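Local atomic coordinates of carbohydrate deacetylase (Enterococcus faecalis, PDB entry 2I5I), a protein that probably catalyses the magnesium-dependent removal of acetyl groups from acetylated carbohydrates, a step in the breakdown of oligosaccharides. Residues S95-K100 and H134-K139; V143-A148 and Q172-P177. All blocks are in the same frame, centred on the assembly; numbering follows the deposited sequence.

Interaction 1 (S95-K100 and H134-K139); sequences SIFEEK and HGKNKK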
loop_
_atom_site.group_PDB
_atom_site.type_symbol
_atom_site.label_atom_id
_atom_site.label_comp_id
_atom_site.label_asym_id
_atom_site.label_seq_id
_atom_site.Cartn_x
_atom_site.Cartn_y
_atom_site.Cartn_z
ATOM N N SER A 95 -5.834 -21.506 36.872
ATOM C CA SER A 95 -6.175 -22.466 37.909
ATOM C C SER A 95 -6.540 -21.756 39.209
ATOM O O SER A 95 -7.314 -22.292 40.006
ATOM C CB SER A 95 -5.034 -23.439 38.220
ATOM O OG SER A 95 -4.172 -22.828 39.188
ATOM N N ILE A 96 -5.997 -20.557 39.446
ATOM C CA ILE A 96 -6.299 -19.961 40.752
ATOM C C ILE A 96 -6.890 -18.567 40.706
ATOM O O ILE A 96 -7.089 -17.976 41.777
ATOM C CB ILE A 96 -5.016 -19.955 41.616
ATOM C CG1 ILE A 96 -3.788 -19.390 40.903
ATOM C CG2 ILE A 96 -4.748 -21.355 42.165
ATOM C CD1 ILE A 96 -2.925 -18.499 41.765
ATOM N N PHE A 97 -7.182 -18.013 39.527
ATOM C CA PHE A 97 -7.582 -16.617 39.439
ATOM C C PHE A 97 -8.986 -16.342 39.983
ATOM O O PHE A 97 -9.187 -15.256 40.548
ATOM C CB PHE A 97 -7.527 -16.125 37.984
ATOM C CG PHE A 97 -8.795 -16.355 37.181
ATOM C CD1 PHE A 97 -9.056 -17.581 36.598
ATOM C CD2 PHE A 97 -9.717 -15.333 37.035
ATOM C CE1 PHE A 97 -10.204 -17.789 35.869
ATOM C CE2 PHE A 97 -10.868 -15.526 36.297
ATOM C CZ PHE A 97 -11.106 -16.756 35.704
ATOM N N GLU A 98 -9.891 -17.291 39.792
ATOM C CA GLU A 98 -11.311 -17.028 40.049
ATOM C C GLU A 98 -11.538 -16.531 41.476
ATOM O O GLU A 98 -12.377 -15.664 41.702
ATOM C CB GLU A 98 -12.144 -18.274 39.769
ATOM C CG GLU A 98 -13.629 -17.973 39.774
ATOM C CD GLU A 98 -14.512 -19.189 39.681
ATOM O OE1 GLU A 98 -14.021 -20.334 39.792
ATOM O OE2 GLU A 98 -15.733 -18.981 39.501
ATOM N N GLU A 99 -10.780 -17.095 42.397
ATOM C CA GLU A 99 -10.840 -16.847 43.826
ATOM C C GLU A 99 -10.201 -15.529 44.225
ATOM O O GLU A 99 -10.475 -14.949 45.274
ATOM C CB GLU A 99 -10.140 -17.994 44.580
ATOM N N LYS A 100 -9.302 -15.006 43.386
ATOM C CA LYS A 100 -8.578 -13.821 43.842
ATOM C C LYS A 100 -9.216 -12.532 43.375
ATOM O O LYS A 100 -9.203 -11.517 44.067
ATOM C CB LYS A 100 -7.143 -13.897 43.315
ATOM C CG LYS A 100 -6.429 -15.182 43.717
ATOM C CD LYS A 100 -5.324 -14.848 44.705
ATOM C CE LYS A 100 -4.849 -16.096 45.442
ATOM N NZ LYS A 100 -4.268 -15.684 46.754
ATOM N N HIS A 134 -14.799 -15.027 31.095
ATOM C CA HIS A 134 -16.095 -14.402 31.034
ATOM C C HIS A 134 -17.210 -15.440 31.130
ATOM O O HIS A 134 -18.368 -15.061 31.312
ATOM C CB HIS A 134 -16.301 -13.568 29.780
ATOM C CG HIS A 134 -16.812 -14.084 28.500
ATOM N ND1 HIS A 134 -16.057 -14.792 27.592
ATOM C CD2 HIS A 134 -18.033 -13.970 27.901
ATOM C CE1 HIS A 134 -16.773 -15.105 26.532
ATOM N NE2 HIS A 134 -17.992 -14.614 26.686
ATOM N N GLY A 135 -16.859 -16.717 31.013
ATOM C CA GLY A 135 -17.826 -17.783 31.205
ATOM C C GLY A 135 -17.468 -18.663 32.383
ATOM O O GLY A 135 -18.008 -19.749 32.584
ATOM N N LYS A 136 -16.536 -18.216 33.216
ATOM C CA LYS A 136 -16.112 -19.039 34.346
ATOM C C LYS A 136 -17.197 -19.113 35.429
ATOM O O LYS A 136 -17.324 -20.126 36.121
ATOM C CB LYS A 136 -14.841 -18.471 34.963
ATOM C CG LYS A 136 -14.313 -19.207 36.189
ATOM C CD LYS A 136 -14.269 -20.706 35.977
ATOM C CE LYS A 136 -13.001 -21.337 36.539
ATOM N NZ LYS A 136 -12.859 -22.722 35.974
ATOM N N ASN A 137 -17.931 -18.025 35.542
ATOM C CA ASN A 137 -19.044 -17.844 36.453
ATOM C C ASN A 137 -19.836 -16.607 36.040
ATOM O O ASN A 137 -19.363 -15.743 35.294
ATOM C CB ASN A 137 -18.585 -17.750 37.911
ATOM C CG ASN A 137 -17.842 -16.516 38.305
ATOM O OD1 ASN A 137 -18.123 -15.393 37.885
ATOM N ND2 ASN A 137 -16.829 -16.653 39.154
ATOM N N LYS A 138 -21.059 -16.510 36.525
ATOM C CA LYS A 138 -22.017 -15.486 36.159
ATOM C C LYS A 138 -21.606 -14.067 36.495
ATOM O O LYS A 138 -22.069 -13.128 35.838
ATOM C CB LYS A 138 -23.346 -15.824 36.873
ATOM C CG LYS A 138 -24.244 -16.717 36.033
ATOM C CD LYS A 138 -24.993 -17.725 36.878
ATOM C CE LYS A 138 -25.739 -18.785 36.091
ATOM N NZ LYS A 138 -27.145 -18.881 36.585
ATOM N N LYS A 139 -20.764 -13.915 37.512
ATOM C CA LYS A 139 -20.297 -12.631 37.972
ATOM C C LYS A 139 -19.286 -12.040 36.984
ATOM O O LYS A 139 -19.327 -10.863 36.651
ATOM C CB LYS A 139 -19.589 -12.729 39.321
ATOM C CG LYS A 139 -20.460 -13.060 40.515
ATOM C CD LYS A 139 -19.711 -13.975 41.472
HETATM O O HOH W 1 -14.895 -14.737 40.220
#
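The N-terminal end of helix 138-151, capped by Asn-137, meets segment 95-100 through the side chain of Glu-98. Asn-137 ND2 donates to Glu-98 OE2 over 2.6 Å with an N-H...O angle of 154°. The donor reaches the anti lone pair of OE2, away from OE1, and the carboxylate and amide planes are turned 31° apart. Glu-98 gets there because its CG stands anti to the backbone N (chi1 -169°) and the chain runs on extended, the two side chains approaching from opposite directions. A water makes a second link: it accepts from Asn-137 ND2 at 2.9 Å and donates to Glu-98 O at 3.1 Å. Carboxylate and water thus grip one amide nitrogen and fix the flip of the amide. At the other end of the amide, Asn-137 OD1 accepts a weak bond from Lys-139 N at 3.0 Å, and a hydrogen bond from Leu-140 N. Lys-136 crosses Glu-98 at about a right angle, laying Lys-136 CG 3.5 Å from Glu-98 CD. The bent chain brings Lys-136 NZ to 4.7 Å from Glu-98 OE1, too far for a salt bridge, though the opposite charges probably attract. Phe-97 CZ meets Lys-136 CG obliquely at 4.1 Å; the buried Phe-97 ring also packs on Leu-140, Val-133 and Thr-68, about 9 Å from the side chain of His-130, a predicted magnesium ligand. The motif is an asparagine N-cap, here of helix 138-151, with the amide nitrogen tied to a neighbouring segment.

Interaction 2 (V143-A148 and Q172-P177); sequences VALALA and QDVRTP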
loop_
_atom_site.group_PDB
_atom_site.type_symbol
_atom_site.label_atom_id
_atom_site.label_comp_id
_atom_site.label_asym_id
_atom_site.label_seq_id
_atom_site.Cartn_x
_atom_site.Cartn_y
_atom_site.Cartn_z
ATOM N N VAL A 143 -19.673 -8.934 34.122
ATOM C CA VAL A 143 -18.764 -7.829 33.872
ATOM C C VAL A 143 -18.534 -7.677 32.365
ATOM O O VAL A 143 -18.487 -6.523 31.929
ATOM C CB VAL A 143 -17.421 -8.031 34.579
ATOM C CG1 VAL A 143 -16.408 -6.980 34.132
ATOM C CG2 VAL A 143 -17.585 -7.946 36.094
ATOM N N ALA A 144 -18.410 -8.817 31.690
ATOM C CA ALA A 144 -18.298 -8.802 30.237
ATOM C C ALA A 144 -19.541 -8.186 29.607
ATOM O O ALA A 144 -19.431 -7.379 28.685
ATOM C CB ALA A 144 -18.044 -10.186 29.667
ATOM N N LEU A 145 -20.735 -8.559 30.053
ATOM C CA LEU A 145 -21.960 -8.039 29.453
ATOM C C LEU A 145 -22.098 -6.551 29.680
ATOM O O LEU A 145 -22.545 -5.783 28.816
ATOM C CB LEU A 145 -23.202 -8.762 30.000
ATOM C CG LEU A 145 -23.311 -10.218 29.500
ATOM C CD1 LEU A 145 -24.077 -11.056 30.511
ATOM C CD2 LEU A 145 -23.920 -10.267 28.117
ATOM N N ALA A 146 -21.670 -6.091 30.865
ATOM C CA ALA A 146 -21.710 -4.664 31.150
ATOM C C ALA A 146 -20.822 -3.898 30.164
ATOM O O ALA A 146 -21.217 -2.836 29.687
ATOM C CB ALA A 146 -21.308 -4.371 32.585
ATOM N N LEU A 147 -19.637 -4.422 29.840
ATOM C CA LEU A 147 -18.775 -3.702 28.875
ATOM C C LEU A 147 -19.292 -3.846 27.449
ATOM O O LEU A 147 -19.130 -2.964 26.587
ATOM C CB LEU A 147 -17.343 -4.199 29.073
ATOM C CG LEU A 147 -16.662 -3.710 30.366
ATOM C CD1 LEU A 147 -15.545 -4.638 30.807
ATOM C CD2 LEU A 147 -16.185 -2.291 30.166
ATOM N N ALA A 148 -19.961 -4.940 27.140
ATOM C CA ALA A 148 -20.607 -5.157 25.852
ATOM C C ALA A 148 -21.658 -4.066 25.623
ATOM O O ALA A 148 -21.768 -3.504 24.532
ATOM C CB ALA A 148 -21.250 -6.524 25.736
ATOM N N GLN A 172 -29.652 -10.873 26.833
ATOM C CA GLN A 172 -30.717 -9.907 26.541
ATOM C C GLN A 172 -30.425 -9.045 25.325
ATOM O O GLN A 172 -30.551 -9.570 24.211
ATOM C CB GLN A 172 -30.958 -9.087 27.821
ATOM C CG GLN A 172 -31.680 -9.962 28.839
ATOM C CD GLN A 172 -31.624 -9.510 30.275
ATOM O OE1 GLN A 172 -31.382 -8.363 30.631
ATOM N NE2 GLN A 172 -31.873 -10.482 31.156
ATOM N N ASP A 173 -30.078 -7.787 25.518
ATOM C CA ASP A 173 -29.766 -6.850 24.459
ATOM C C ASP A 173 -28.400 -7.120 23.815
ATOM O O ASP A 173 -28.172 -6.674 22.682
ATOM C CB ASP A 173 -29.781 -5.418 24.985
ATOM C CG ASP A 173 -28.900 -5.172 26.193
ATOM O OD1 ASP A 173 -28.554 -6.108 26.932
ATOM O OD2 ASP A 173 -28.542 -3.996 26.429
ATOM N N VAL A 174 -27.527 -7.796 24.535
ATOM C CA VAL A 174 -26.199 -8.140 24.015
ATOM C C VAL A 174 -26.249 -9.352 23.087
ATOM O O VAL A 174 -26.498 -10.501 23.447
ATOM C CB VAL A 174 -25.195 -8.410 25.139
ATOM C CG1 VAL A 174 -23.832 -8.773 24.551
ATOM C CG2 VAL A 174 -25.038 -7.216 26.068
ATOM N N ARG A 175 -25.987 -9.111 21.804
ATOM C CA ARG A 175 -26.070 -10.148 20.789
ATOM C C ARG A 175 -24.966 -11.190 20.878
ATOM O O ARG A 175 -23.850 -10.859 21.297
ATOM C CB ARG A 175 -26.041 -9.433 19.425
ATOM C CG ARG A 175 -27.326 -8.646 19.190
ATOM C CD ARG A 175 -27.504 -8.150 17.775
ATOM N NE ARG A 175 -28.020 -9.166 16.862
ATOM C CZ ARG A 175 -28.055 -9.034 15.545
ATOM N NH1 ARG A 175 -27.605 -7.928 14.979
ATOM N NH2 ARG A 175 -28.548 -10.037 14.839
ATOM N N THR A 176 -25.271 -12.430 20.491
ATOM C CA THR A 176 -24.323 -13.524 20.677
ATOM C C THR A 176 -24.705 -14.671 19.768
ATOM O O THR A 176 -25.885 -14.822 19.404
ATOM C CB THR A 176 -24.295 -13.974 22.150
ATOM O OG1 THR A 176 -23.306 -14.973 22.393
ATOM C CG2 THR A 176 -25.645 -14.621 22.507
ATOM N N PRO A 177 -23.747 -15.486 19.341
ATOM C CA PRO A 177 -24.115 -16.704 18.611
ATOM C C PRO A 177 -25.037 -17.592 19.443
ATOM O O PRO A 177 -24.967 -17.658 20.675
ATOM C CB PRO A 177 -22.778 -17.398 18.384
ATOM C CG PRO A 177 -21.748 -16.319 18.485
ATOM C CD PRO A 177 -22.288 -15.305 19.455
#
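Val-174 presses both of its methyl groups against one side of helix 138-151, where Leu-145 and Ala-148, three residues apart, receive them. The CB of Ala-148 points at the loop and lies 3.6 Å from Val-174 CG1 and 3.9 Å from Val-174 CG2, so the small side chain faces the fork of the valine. Leu-145 reaches the same group with one branch: Leu-145 CD2 is 3.7 Å from Val-174 CB and 3.8 Å from Val-174 CG2, the two side chains meeting at a slant. Val-174 CG1 is set anti to the backbone N (chi1 180°), which spreads the two methyls across the helix surface. All three residues are buried, and no hydrogen bond crosses between the segments; the contact is wholly apolar. It closes the connection from helix 138-151 to strand 179-181, one of the strands in the parallel sheet of this YdjC-family protein, by bringing the loop back over the helix that precedes it. Arg-149 extends the contact: the Val-174 side chain also touches this residue, and Asp-173 OD1 forms a salt bridge with Arg-149 NE. Farther along the loop, Arg-175 is backbone hydrogen-bonded to Leu-155, and Thr-176 OG1 bonds to Leu-155 O. Pro-177 O accepts from Asn-157 ND2, while the proline ring rests on Tyr-258 and Leu-261.

Helix 138-151 carries both contacts, whose centres are about 17 Å apart. Along the chain they come in series: interaction 1 joins 95-100 to the start of this helix, after helix 103-117 and strand 127-129 have intervened, and interaction 2 then joins 143-148 to the loop leading into strand 179-181. They touch directly where His-134 CB packs 3.8 Å from Ala-144 CB. One helix is therefore held by a polar contact at its N-terminal end, where the Phe-97 side chain is about 9 Å from that of the predicted magnesium ligand His-130, and by apolar packing farther along. In chain order the shared helix lies between strands 127-129 and 179-181, both in the parallel sheet.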